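Local coordinates for protein fructokinase (Silicibacter sp., PDB 3C8U) that probably phosphorylates a sugar such as fructose with a nucleoside triphosphate as phosphate donor, at residues G29-G34 with A189-I194; W148-R153 with P200-W205. One frame throughout, in Å; residues are numbered along the deposited sequence.

Interaction 1: G29-G34 with A189-I194; sequences GAPGSG and ANARAI
Ile194 turns CG1 beside its backbone N (chi1 -77°), and an extended second torsion (chi2 156°) places CD1 against Pro31. The two side chains meet tip to tip. Ile194 CD1 lies 3.8 Å from Pro31 CD. The same methyl also reaches the backbone before the proline: Ile194 CD1 is 4.0 Å from Ala30 CA and 3.9 Å from Gly29 O. One methyl group therefore touches three consecutive residues of the 29-34 loop.

The rest of the contact is made by small groups. Ala30 CB faces Ala191 CB at 4.2 Å. This is next to the nearest pair of backbones, where Ala30 CA and Ala191 CA are 5.3 Å apart. Short side chains at both positions let the loop come this near the helix. The Pro31 ring rests with CD against Ala191. Pro31 CG meets Asn190 CB at 4.2 Å, and the two side chains cross at about a right angle. Asn190 thus contributes its aliphatic carbon here, while its ND2 bonds weakly to Asn186.

No hydrogen bond links the two segments. The loop holds its own shape through a type II turn from Ala30 to Ser33. Ala30 O accepts both the backbone N of Ser33 and Ser33 OG, the latter at 2.8 Å in the carbonyl plane, on a lone pair. Gly32 has the positive phi (89°) that suits glycine at this place in the turn. Leu161 of helix 158-171 packs on both Ala30 and Ala191, and Tyr133 packs on Asn190 and Ile194.

The loop joins strand 23-28 to helix 36-48, and its sequence fits a Walker A motif. Helix 186-195 thus packs on the first part of what is probably the nucleotide-binding P-loop of this kinase.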
# COMPACT_ATOMS: atom_id res chain seq x y z
N GLY A 29 0.66 -1.51 -5.33
CA GLY A 29 1.63 -0.98 -6.28
C GLY A 29 3.04 -1.46 -6.04
O GLY A 29 3.29 -2.52 -5.46
N ALA A 30 3.96 -0.68 -6.56
CA ALA A 30 5.38 -0.84 -6.34
C ALA A 30 5.96 0.52 -5.96
O ALA A 30 5.30 1.55 -6.16
CB ALA A 30 6.07 -1.42 -7.60
N PRO A 31 7.17 0.54 -5.37
CA PRO A 31 7.85 1.80 -5.13
C PRO A 31 7.92 2.61 -6.41
O PRO A 31 8.33 2.12 -7.47
CB PRO A 31 9.25 1.37 -4.66
CG PRO A 31 9.06 -0.03 -4.14
CD PRO A 31 8.02 -0.62 -5.05
N GLY A 32 7.50 3.86 -6.27
CA GLY A 32 7.47 4.82 -7.36
C GLY A 32 6.19 4.80 -8.15
O GLY A 32 6.06 5.50 -9.15
N SER A 33 5.23 3.98 -7.73
CA SER A 33 4.01 3.80 -8.54
C SER A 33 3.03 4.97 -8.40
O SER A 33 2.09 5.12 -9.18
CB SER A 33 3.29 2.49 -8.21
OG SER A 33 2.79 2.50 -6.88
N GLY A 34 3.25 5.78 -7.38
CA GLY A 34 2.35 6.91 -7.07
C GLY A 34 0.96 6.45 -6.65
O GLY A 34 -0.06 7.06 -6.97
N ALA A 189 14.91 -3.09 -6.73
CA ALA A 189 15.03 -4.52 -6.43
C ALA A 189 13.68 -5.00 -5.89
O ALA A 189 13.21 -6.10 -6.20
CB ALA A 189 16.16 -4.80 -5.41
N ASN A 190 13.06 -4.14 -5.11
CA ASN A 190 11.74 -4.46 -4.50
C ASN A 190 10.67 -4.50 -5.58
O ASN A 190 9.81 -5.37 -5.61
CB ASN A 190 11.37 -3.44 -3.41
CG ASN A 190 12.28 -3.55 -2.18
OD1 ASN A 190 12.92 -4.58 -1.94
ND2 ASN A 190 12.41 -2.45 -1.45
N ALA A 191 10.77 -3.53 -6.48
CA ALA A 191 9.81 -3.42 -7.60
C ALA A 191 9.88 -4.70 -8.40
O ALA A 191 8.89 -5.25 -8.83
CB ALA A 191 10.10 -2.20 -8.49
N ARG A 192 11.10 -5.20 -8.52
CA ARG A 192 11.40 -6.39 -9.30
C ARG A 192 10.85 -7.64 -8.60
O ARG A 192 10.22 -8.50 -9.23
CB ARG A 192 12.92 -6.49 -9.55
CG ARG A 192 13.33 -7.21 -10.81
CD ARG A 192 14.67 -6.67 -11.41
NE ARG A 192 15.67 -6.33 -10.40
CZ ARG A 192 16.08 -5.08 -10.14
NH1 ARG A 192 15.58 -4.06 -10.83
NH2 ARG A 192 17.00 -4.86 -9.20
N ALA A 193 11.08 -7.73 -7.28
CA ALA A 193 10.57 -8.86 -6.46
C ALA A 193 9.05 -8.93 -6.53
O ALA A 193 8.42 -10.01 -6.57
CB ALA A 193 11.03 -8.72 -4.96
N ILE A 194 8.47 -7.74 -6.56
CA ILE A 194 7.00 -7.60 -6.64
C ILE A 194 6.51 -8.15 -7.97
O ILE A 194 5.58 -8.94 -8.00
CB ILE A 194 6.55 -6.12 -6.48
CG1 ILE A 194 6.61 -5.74 -5.00
CG2 ILE A 194 5.12 -5.90 -7.04
CD1 ILE A 194 6.75 -4.24 -4.76

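Interaction 2: W148-R153 with P200-W205; sequences WDVSIR and PADLTW
Ser151 O takes two backbone N-H groups from the facing segment. Leu203 N bonds to Ser151 O at 3.0 Å, and Asp202 N makes a weak second bond. With OG between the backbone N and the carbonyl carbon (chi1 76°), the Ser151 hydroxyl also accepts from Asp202 N, the OG to N distance being 3.0 Å. A water joins Ser151 OG to Pro200 O. Asp202 answers with its carboxylate: OD2 accepts Ser151 N at 2.8 Å, on its anti side and 30° out of the carboxylate plane. An alanine in place of Ser151 would probably cost Asp202 N its bond to the hydroxyl, with the weak one to the carbonyl remaining, and take one partner from the bridging water.

The Leu203 bond begins a parallel strand pairing that continues with Arg153 and Trp205. Arg153 N donates to Leu203 O at 2.9 Å, and Trp205 N to Arg153 O at 2.9 Å. Ile152 and Leu203 point to one face of the sheet, where Val150 CG1 meets Leu203 CD1 at 4.0 Å. Arg153 points to the other face, and Arg153 CB packs on Ala201 CB at 3.7 Å. Its NH1 shares a water with Thr204 OG1, and its NH2 bonds to Leu199 O. Strand 150-154 is paired on its other side with strand 23-28. Strand 203-205 thus forms an outer edge of the parallel sheet, in strand order 2-3-1-4-5, characteristic of P-loop kinase folds.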
# COMPACT_ATOMS: atom_id res chain seq x y z
N TRP A 148 -9.06 -9.46 1.46
CA TRP A 148 -9.55 -8.36 0.66
C TRP A 148 -10.95 -8.67 0.12
O TRP A 148 -11.22 -9.80 -0.28
CB TRP A 148 -8.64 -8.04 -0.53
CG TRP A 148 -7.14 -7.91 -0.26
CD1 TRP A 148 -6.15 -8.30 -1.09
CD2 TRP A 148 -6.51 -7.36 0.91
NE1 TRP A 148 -4.93 -8.03 -0.53
CE2 TRP A 148 -5.12 -7.43 0.69
CE3 TRP A 148 -6.98 -6.80 2.10
CZ2 TRP A 148 -4.19 -6.98 1.63
CZ3 TRP A 148 -6.06 -6.34 3.03
CH2 TRP A 148 -4.67 -6.43 2.79
N ASP A 149 -11.80 -7.65 0.05
CA ASP A 149 -13.10 -7.82 -0.60
C ASP A 149 -13.01 -7.54 -2.08
O ASP A 149 -13.65 -8.20 -2.90
CB ASP A 149 -14.18 -6.99 0.10
CG ASP A 149 -14.40 -7.45 1.52
OD1 ASP A 149 -14.85 -8.60 1.74
OD2 ASP A 149 -14.16 -6.64 2.43
N VAL A 150 -12.19 -6.54 -2.41
CA VAL A 150 -11.88 -6.18 -3.80
C VAL A 150 -10.40 -5.84 -3.81
O VAL A 150 -9.87 -5.26 -2.88
CB VAL A 150 -12.72 -4.98 -4.35
CG1 VAL A 150 -12.37 -4.65 -5.82
CG2 VAL A 150 -14.25 -5.22 -4.17
N SER A 151 -9.73 -6.26 -4.86
CA SER A 151 -8.32 -5.93 -5.01
C SER A 151 -8.03 -5.32 -6.37
O SER A 151 -8.61 -5.67 -7.42
CB SER A 151 -7.46 -7.17 -4.79
OG SER A 151 -7.54 -8.02 -5.93
N ILE A 152 -7.12 -4.35 -6.29
CA ILE A 152 -6.68 -3.54 -7.41
C ILE A 152 -5.16 -3.55 -7.49
O ILE A 152 -4.46 -3.25 -6.52
CB ILE A 152 -7.11 -2.05 -7.29
CG1 ILE A 152 -8.61 -1.93 -7.01
CG2 ILE A 152 -6.67 -1.25 -8.56
CD1 ILE A 152 -9.07 -0.54 -6.56
N ARG A 153 -4.66 -3.88 -8.67
CA ARG A 153 -3.25 -3.73 -8.97
C ARG A 153 -3.04 -2.49 -9.81
O ARG A 153 -3.68 -2.29 -10.84
CB ARG A 153 -2.67 -4.95 -9.67
CG ARG A 153 -1.34 -4.66 -10.37
CD ARG A 153 -0.75 -5.92 -10.96
NE ARG A 153 -0.22 -6.77 -9.91
CZ ARG A 153 -0.74 -7.93 -9.57
NH1 ARG A 153 -1.80 -8.41 -10.24
NH2 ARG A 153 -0.19 -8.63 -8.56
N PRO A 200 -3.15 -12.59 -8.54
CA PRO A 200 -4.12 -11.94 -9.41
C PRO A 200 -5.01 -10.92 -8.70
O PRO A 200 -5.37 -11.08 -7.56
CB PRO A 200 -4.94 -13.11 -9.95
CG PRO A 200 -4.76 -14.20 -9.04
CD PRO A 200 -3.45 -14.02 -8.32
N ALA A 201 -5.33 -9.86 -9.42
CA ALA A 201 -6.13 -8.74 -8.88
C ALA A 201 -7.50 -8.77 -9.51
O ALA A 201 -7.65 -9.29 -10.61
CB ALA A 201 -5.46 -7.40 -9.19
N ASP A 202 -8.48 -8.21 -8.81
CA ASP A 202 -9.85 -8.17 -9.32
C ASP A 202 -9.91 -7.20 -10.46
O ASP A 202 -10.59 -7.41 -11.44
CB ASP A 202 -10.86 -7.77 -8.24
CG ASP A 202 -11.01 -8.82 -7.18
OD1 ASP A 202 -11.00 -10.02 -7.54
OD2 ASP A 202 -11.10 -8.46 -6.00
N LEU A 203 -9.14 -6.14 -10.30
CA LEU A 203 -9.12 -4.99 -11.19
C LEU A 203 -7.72 -4.47 -11.36
O LEU A 203 -6.93 -4.48 -10.44
CB LEU A 203 -10.01 -3.87 -10.62
CG LEU A 203 -11.53 -4.11 -10.53
CD1 LEU A 203 -12.16 -3.13 -9.53
CD2 LEU A 203 -12.17 -3.97 -11.90
N THR A 204 -7.39 -4.05 -12.56
CA THR A 204 -6.04 -3.52 -12.84
C THR A 204 -6.16 -2.16 -13.48
O THR A 204 -6.90 -1.95 -14.44
CB THR A 204 -5.22 -4.45 -13.79
OG1 THR A 204 -5.22 -5.79 -13.28
CG2 THR A 204 -3.80 -3.96 -13.96
N TRP A 205 -5.39 -1.25 -12.93
CA TRP A 205 -5.29 0.10 -13.44
C TRP A 205 -3.87 0.32 -13.94
O TRP A 205 -2.91 -0.04 -13.28
CB TRP A 205 -5.61 1.06 -12.31
CG TRP A 205 -5.37 2.47 -12.63
CD1 TRP A 205 -4.17 3.10 -12.74
CD2 TRP A 205 -6.37 3.47 -12.82
NE1 TRP A 205 -4.35 4.43 -13.01
CE2 TRP A 205 -5.70 4.68 -13.07
CE3 TRP A 205 -7.75 3.46 -12.82
CZ2 TRP A 205 -6.37 5.87 -13.31
CZ3 TRP A 205 -8.42 4.64 -13.05
CH2 TRP A 205 -7.73 5.83 -13.29
O HOH W 1 -14.02 -8.84 -5.86
O HOH W 2 -7.39 -10.57 -5.52
O HOH W 3 -3.14 -7.57 -12.85

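How the interactions relate
Interaction 1 is a buried contact made by van der Waals contact, with no hydrogen bond across it. Interaction 2 is partly buried and rests mainly on backbone hydrogen bonds, with three bridging waters. The difference follows from place. One packs a helix on a loop beyond the end of strand 23-28; the other adds an outer strand to the sheet. They share no residue, and their nearest atoms are about 6 Å apart. Yet strand 23-28, which leads into the loop of interaction 1, also pairs with strand 150-154 of interaction 2. Helix 186-195 and strand 203-205 follow each other in the chain. The C-terminal region therefore packs first on the probable P-loop and then joins the sheet as its outer strand.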